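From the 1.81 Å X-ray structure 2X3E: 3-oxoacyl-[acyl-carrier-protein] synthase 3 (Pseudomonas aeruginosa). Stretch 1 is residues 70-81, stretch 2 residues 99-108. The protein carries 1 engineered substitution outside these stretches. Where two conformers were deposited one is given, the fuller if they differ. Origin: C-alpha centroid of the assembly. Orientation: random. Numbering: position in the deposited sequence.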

ATOM      1  N   LEU A  70       8.257  22.028   9.334  1.00 20.30           N
ATOM      2  CA  LEU A  70       8.240  21.973   7.881  1.00 20.67           C
ATOM      3  C   LEU A  70       6.824  22.249   7.401  1.00 20.85           C
ATOM      4  O   LEU A  70       5.865  21.838   8.049  1.00 21.26           O
ATOM      5  N   GLU A  71       6.690  22.953   6.280  1.00 21.19           N
ATOM      6  CA  GLU A  71       5.370  23.218   5.717  0.50 21.14           C
ATOM      7  C   GLU A  71       5.119  22.432   4.431  1.00 20.39           C
ATOM      8  O   GLU A  71       4.000  22.417   3.925  1.00 20.44           O
ATOM      9  N   ARG A  72       6.155  21.761   3.922  1.00 19.67           N
ATOM     10  CA  ARG A  72       6.035  20.880   2.759  1.00 18.91           C
ATOM     11  C   ARG A  72       6.855  19.621   2.954  1.00 17.81           C
ATOM     12  O   ARG A  72       7.911  19.658   3.582  1.00 17.90           O
ATOM     13  N   VAL A  73       6.352  18.512   2.418  1.00 16.77           N
ATOM     14  CA  VAL A  73       7.126  17.283   2.252  1.00 16.42           C
ATOM     15  C   VAL A  73       6.877  16.740   0.838  1.00 16.22           C
ATOM     16  O   VAL A  73       5.901  17.130   0.185  1.00 16.08           O
ATOM     17  N   ASP A  74       7.748  15.850   0.368  1.00 15.91           N
ATOM     18  CA  ASP A  74       7.666  15.354  -1.018  1.00 16.34           C
ATOM     19  C   ASP A  74       6.671  14.213  -1.177  1.00 15.38           C
ATOM     20  O   ASP A  74       6.199  13.952  -2.286  1.00 14.70           O
ATOM     21  N   ALA A  75       6.365  13.535  -0.070  1.00 14.52           N
ATOM     22  CA  ALA A  75       5.610  12.293  -0.090  1.00 14.21           C
ATOM     23  C   ALA A  75       4.680  12.184   1.121  1.00 13.54           C
ATOM     24  O   ALA A  75       5.022  12.631   2.223  1.00 13.03           O
ATOM     25  N   VAL A  76       3.504  11.603   0.894  1.00 13.46           N
ATOM     26  CA  VAL A  76       2.545  11.321   1.956  1.00 13.19           C
ATOM     27  C   VAL A  76       2.065   9.878   1.826  1.00 13.18           C
ATOM     28  O   VAL A  76       1.405   9.524   0.855  1.00 13.17           O
ATOM     29  N   VAL A  77       2.398   9.050   2.811  1.00 13.44           N
ATOM     30  CA  VAL A  77       2.030   7.636   2.789  1.00 13.58           C
ATOM     31  C   VAL A  77       1.174   7.304   4.007  1.00 13.82           C
ATOM     32  O   VAL A  77       1.513   7.691   5.124  1.00 13.97           O
ATOM     33  N   LEU A  78       0.035   6.642   3.774  1.00 13.91           N
ATOM     34  CA  LEU A  78      -0.804   6.148   4.856  1.00 14.04           C
ATOM     35  C   LEU A  78      -0.663   4.643   4.962  1.00 14.32           C
ATOM     36  O   LEU A  78      -0.869   3.916   3.976  1.00 14.80           O
ATOM     37  N   ALA A  79      -0.298   4.185   6.153  1.00 13.89           N
ATOM     38  CA  ALA A  79      -0.361   2.770   6.507  1.00 14.00           C
ATOM     39  C   ALA A  79      -1.733   2.535   7.127  1.00 13.73           C
ATOM     40  O   ALA A  79      -1.994   3.013   8.234  1.00 13.88           O
ATOM     41  N   THR A  80      -2.612   1.841   6.398  1.00 13.52           N
ATOM     42  CA  THR A  80      -4.005   1.629   6.825  1.00 13.27           C
ATOM     43  C   THR A  80      -4.625   0.379   6.203  1.00 13.55           C
ATOM     44  O   THR A  80      -4.241  -0.037   5.107  1.00 13.82           O
ATOM     45  N   SER A  81      -5.574  -0.211   6.926  1.00 13.98           N
ATOM     46  CA  SER A  81      -6.436  -1.283   6.415  1.00 14.56           C
ATOM     47  C   SER A  81      -7.903  -0.824   6.354  1.00 14.93           C
ATOM     48  O   SER A  81      -8.802  -1.627   6.108  1.00 15.44           O
ATOM     49  N   GLY A  99      -2.493  20.740   1.962  1.00 16.39           N
ATOM     50  CA  GLY A  99      -1.891  21.737   1.077  1.00 16.74           C
ATOM     51  C   GLY A  99      -0.746  21.169   0.253  1.00 16.32           C
ATOM     52  O   GLY A  99       0.058  21.930  -0.290  1.00 16.19           O
ATOM     53  N   LEU A 100      -0.676  19.837   0.152  1.00 15.54           N
ATOM     54  CA  LEU A 100       0.454  19.162  -0.496  1.00 15.35           C
ATOM     55  C   LEU A 100       0.060  18.440  -1.791  1.00 15.35           C
ATOM     56  O   LEU A 100       0.581  17.366  -2.103  1.00 14.90           O
ATOM     57  N   VAL A 101      -0.853  19.042  -2.548  1.00 15.59           N
ATOM     58  CA  VAL A 101      -1.143  18.589  -3.905  1.00 15.89           C
ATOM     59  C   VAL A 101       0.168  18.469  -4.684  1.00 16.01           C
ATOM     60  O   VAL A 101       1.040  19.319  -4.551  1.00 16.11           O
ATOM     61  N   GLY A 102       0.299  17.414  -5.480  1.00 16.14           N
ATOM     62  CA  GLY A 102       1.522  17.151  -6.227  1.00 16.53           C
ATOM     63  C   GLY A 102       2.419  16.113  -5.581  1.00 15.95           C
ATOM     64  O   GLY A 102       3.245  15.502  -6.257  1.00 16.51           O
ATOM     65  N   ALA A 103       2.266  15.903  -4.275  1.00 15.44           N
ATOM     66  CA  ALA A 103       3.099  14.950  -3.553  1.00 15.13           C
ATOM     67  C   ALA A 103       2.856  13.520  -4.021  1.00 15.15           C
ATOM     68  O   ALA A 103       1.730  13.150  -4.402  1.00 14.74           O
ATOM     69  N   LEU A 104       3.933  12.738  -4.005  1.00 15.03           N
ATOM     70  CA  LEU A 104       3.875  11.284  -4.111  1.00 15.34           C
ATOM     71  C   LEU A 104       2.951  10.809  -2.985  1.00 14.57           C
ATOM     72  O   LEU A 104       3.172  11.164  -1.840  1.00 14.38           O
ATOM     73  N   ALA A 105       1.908  10.041  -3.297  1.00 14.13           N
ATOM     74  CA  ALA A 105       0.963   9.627  -2.253  1.00 13.83           C
ATOM     75  C   ALA A 105       0.360   8.258  -2.527  1.00 13.61           C
ATOM     76  O   ALA A 105      -0.130   8.011  -3.625  1.00 14.37           O
ATOM     77  N   PHE A 106       0.410   7.380  -1.528  1.00 13.53           N
ATOM     78  CA  PHE A 106      -0.205   6.054  -1.628  1.00 13.35           C
ATOM     79  C   PHE A 106      -0.489   5.449  -0.256  1.00 12.97           C
ATOM     80  O   PHE A 106       0.058   5.908   0.745  1.00 12.60           O
ATOM     81  N   ASP A 107      -1.355   4.432  -0.225  1.00 12.88           N
ATOM     82  CA  ASP A 107      -1.665   3.678   1.000  1.00 12.79           C
ATOM     83  C   ASP A 107      -0.902   2.350   1.003  1.00 12.92           C
ATOM     84  O   ASP A 107      -0.738   1.722  -0.051  1.00 12.88           O
ATOM     85  N   LEU A 108      -0.457   1.925   2.190  1.00 12.75           N
ATOM     86  CA  LEU A 108       0.269   0.670   2.379  1.00 12.86           C
ATOM     87  C   LEU A 108      -0.547  -0.219   3.304  1.00 13.21           C
ATOM     88  O   LEU A 108      -1.018   0.240   4.342  1.00 13.74           O
TER

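Why does Leu-100 lose more surface to the other stretch than any other residue? It lies ahead of the paired strands, and its CA-to-CB bond points toward stretch 1. With chi1 m and chi2 t, the extended side chain brings Leu-100 CD1 to 3.7 Å from Val-73 CG2 and 4.0 Å from Val-76 CG2, while Leu-100 CD2 lies 3.7 Å from the backbone O of Glu-71. Ala-103, also pointing toward stretch 1, adds its CB 4.4 Å from Val-76 CG2.

What do Val-76 and Leu-108 pack against? Val-76 CG2 meets Leu-100 and Ala-103; Leu-108 CB lies 4.0 Å from Leu-78 O. Neighbouring side chains alternate between faces, so Val-76 (chi1 t) shares a face with Ala-105, Leu-78 and Asp-107, and Leu-108 (both chi angles t) lies on the other with Ala-79. Backbone bonds hold this register: Val-76 N donates to Leu-104 O at 2.8 Å, and Leu-108 N to Leu-78 O at 2.7 Å.

What fills the face between Ala-75 and Ala-79? Val-77, chi1 t, sets CG2 over one face of the Phe-106 ring (chi1 p), 3.5 Å from CE2, a CH-pi contact.

Do polar side chains bond across? None does. Asp-107 OD1 approaches Leu-78 CB at 3.7 Å, but both carboxylate oxygens find hydrogen-bond partners elsewhere in the structure.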

ATOM      1  CB  LEU A  70       8.671  20.590   7.390  1.00 20.19           C
ATOM      2  CG  LEU A  70      10.082  20.117   7.734  1.00 21.11           C
ATOM      3  CD1 LEU A  70      10.276  18.691   7.222  1.00 20.46           C
ATOM      4  CD2 LEU A  70      11.143  21.052   7.151  1.00 22.05           C
ATOM      5  CB  GLU A  71       5.192  24.716   5.505  0.50 22.39           C
ATOM      6  CG  GLU A  71       5.388  25.496   6.799  0.50 23.76           C
ATOM      7  CD  GLU A  71       5.180  26.973   6.630  0.50 26.21           C
ATOM      8  OE1 GLU A  71       4.752  27.397   5.534  0.50 27.92           O
ATOM      9  OE2 GLU A  71       5.454  27.715   7.598  0.50 28.26           O
ATOM     10  CB  ARG A  72       6.530  21.575   1.487  1.00 19.89           C
ATOM     11  CG  ARG A  72       5.479  22.369   0.788  1.00 21.53           C
ATOM     12  CD  ARG A  72       6.041  23.129  -0.411  1.00 22.91           C
ATOM     13  NE  ARG A  72       5.142  24.234  -0.719  1.00 24.65           N
ATOM     14  CZ  ARG A  72       5.152  25.414  -0.105  1.00 26.83           C
ATOM     15  NH1 ARG A  72       6.048  25.691   0.841  1.00 27.47           N
ATOM     16  NH2 ARG A  72       4.265  26.339  -0.451  1.00 28.76           N
ATOM     17  CB  VAL A  73       6.772  16.216   3.324  1.00 16.01           C
ATOM     18  CG1 VAL A  73       7.147  16.725   4.727  1.00 16.32           C
ATOM     19  CG2 VAL A  73       5.291  15.829   3.265  1.00 15.64           C
ATOM     20  CB  ASP A  74       9.042  14.886  -1.511  1.00 17.03           C
ATOM     21  CG  ASP A  74      10.014  16.022  -1.723  1.00 18.68           C
ATOM     22  OD1 ASP A  74       9.597  17.093  -2.214  1.00 19.93           O
ATOM     23  OD2 ASP A  74      11.214  15.841  -1.418  1.00 19.84           O
ATOM     24  CB  ALA A  75       6.571  11.098  -0.121  1.00 14.05           C
ATOM     25  CB  VAL A  76       1.316  12.264   1.901  1.00 13.25           C
ATOM     26  CG1 VAL A  76       0.347  11.916   3.022  1.00 13.34           C
ATOM     27  CG2 VAL A  76       1.752  13.728   1.992  1.00 13.51           C
ATOM     28  CB  VAL A  77       3.285   6.744   2.728  1.00 13.75           C
ATOM     29  CG1 VAL A  77       2.922   5.263   2.910  1.00 14.54           C
ATOM     30  CG2 VAL A  77       4.012   6.969   1.404  1.00 13.76           C
ATOM     31  CB  LEU A  78      -2.284   6.482   4.652  1.00 14.35           C
ATOM     32  CG  LEU A  78      -2.785   7.912   4.421  1.00 16.09           C
ATOM     33  CD1 LEU A  78      -4.224   8.047   4.935  1.00 15.50           C
ATOM     34  CD2 LEU A  78      -1.881   9.009   4.994  1.00 15.22           C
ATOM     35  CB  ALA A  79       0.743   2.421   7.486  1.00 14.00           C
ATOM     36  CB  THR A  80      -4.918   2.852   6.487  1.00 12.96           C
ATOM     37  OG1 THR A  80      -6.185   2.712   7.139  1.00 13.17           O
ATOM     38  CG2 THR A  80      -5.154   3.003   4.979  1.00 11.99           C
ATOM     39  CB  SER A  81      -6.337  -2.514   7.315  1.00 15.42           C
ATOM     40  OG  SER A  81      -4.990  -2.901   7.501  1.00 15.63           O
ATOM     41  CB  LEU A 100       1.115  18.180   0.477  1.00 14.59           C
ATOM     42  CG  LEU A 100       1.501  18.745   1.845  1.00 14.22           C
ATOM     43  CD1 LEU A 100       2.110  17.656   2.696  1.00 14.94           C
ATOM     44  CD2 LEU A 100       2.455  19.939   1.714  1.00 16.08           C
ATOM     45  CB  VAL A 101      -2.062  19.578  -4.643  1.00 16.56           C
ATOM     46  CG1 VAL A 101      -1.416  20.960  -4.720  1.00 17.53           C
ATOM     47  CG2 VAL A 101      -2.388  19.068  -6.040  1.00 17.07           C
ATOM     48  CB  ALA A 103       2.845  15.054  -2.047  1.00 14.80           C
ATOM     49  CB  LEU A 104       5.303  10.756  -3.932  1.00 15.69           C
ATOM     50  CG  LEU A 104       5.737   9.301  -3.855  1.00 16.65           C
ATOM     51  CD1 LEU A 104       7.274   9.287  -3.874  1.00 16.13           C
ATOM     52  CD2 LEU A 104       5.201   8.600  -2.631  1.00 15.55           C
ATOM     53  CB  ALA A 105      -0.148  10.671  -2.108  1.00 13.81           C
ATOM     54  CB  PHE A 106       0.680   5.106  -2.469  1.00 13.47           C
ATOM     55  CG  PHE A 106       2.026   4.768  -1.844  1.00 13.55           C
ATOM     56  CD1 PHE A 106       2.164   3.668  -0.997  1.00 13.79           C
ATOM     57  CD2 PHE A 106       3.162   5.519  -2.143  1.00 13.82           C
ATOM     58  CE1 PHE A 106       3.399   3.337  -0.440  1.00 13.77           C
ATOM     59  CE2 PHE A 106       4.400   5.198  -1.603  1.00 14.03           C
ATOM     60  CZ  PHE A 106       4.524   4.106  -0.741  1.00 13.84           C
ATOM     61  CB  ASP A 107      -3.168   3.376   1.120  1.00 13.09           C
ATOM     62  CG  ASP A 107      -4.036   4.623   1.280  1.00 14.65           C
ATOM     63  OD1 ASP A 107      -3.515   5.763   1.280  1.00 15.66           O
ATOM     64  OD2 ASP A 107      -5.280   4.458   1.395  1.00 14.74           O
ATOM     65  CB  LEU A 108       1.655   0.945   2.975  1.00 12.76           C
ATOM     66  CG  LEU A 108       2.603  -0.252   3.146  1.00 13.06           C
ATOM     67  CD1 LEU A 108       4.060   0.202   3.010  1.00 12.96           C
ATOM     68  CD2 LEU A 108       2.386  -0.985   4.481  1.00 12.81           C
TER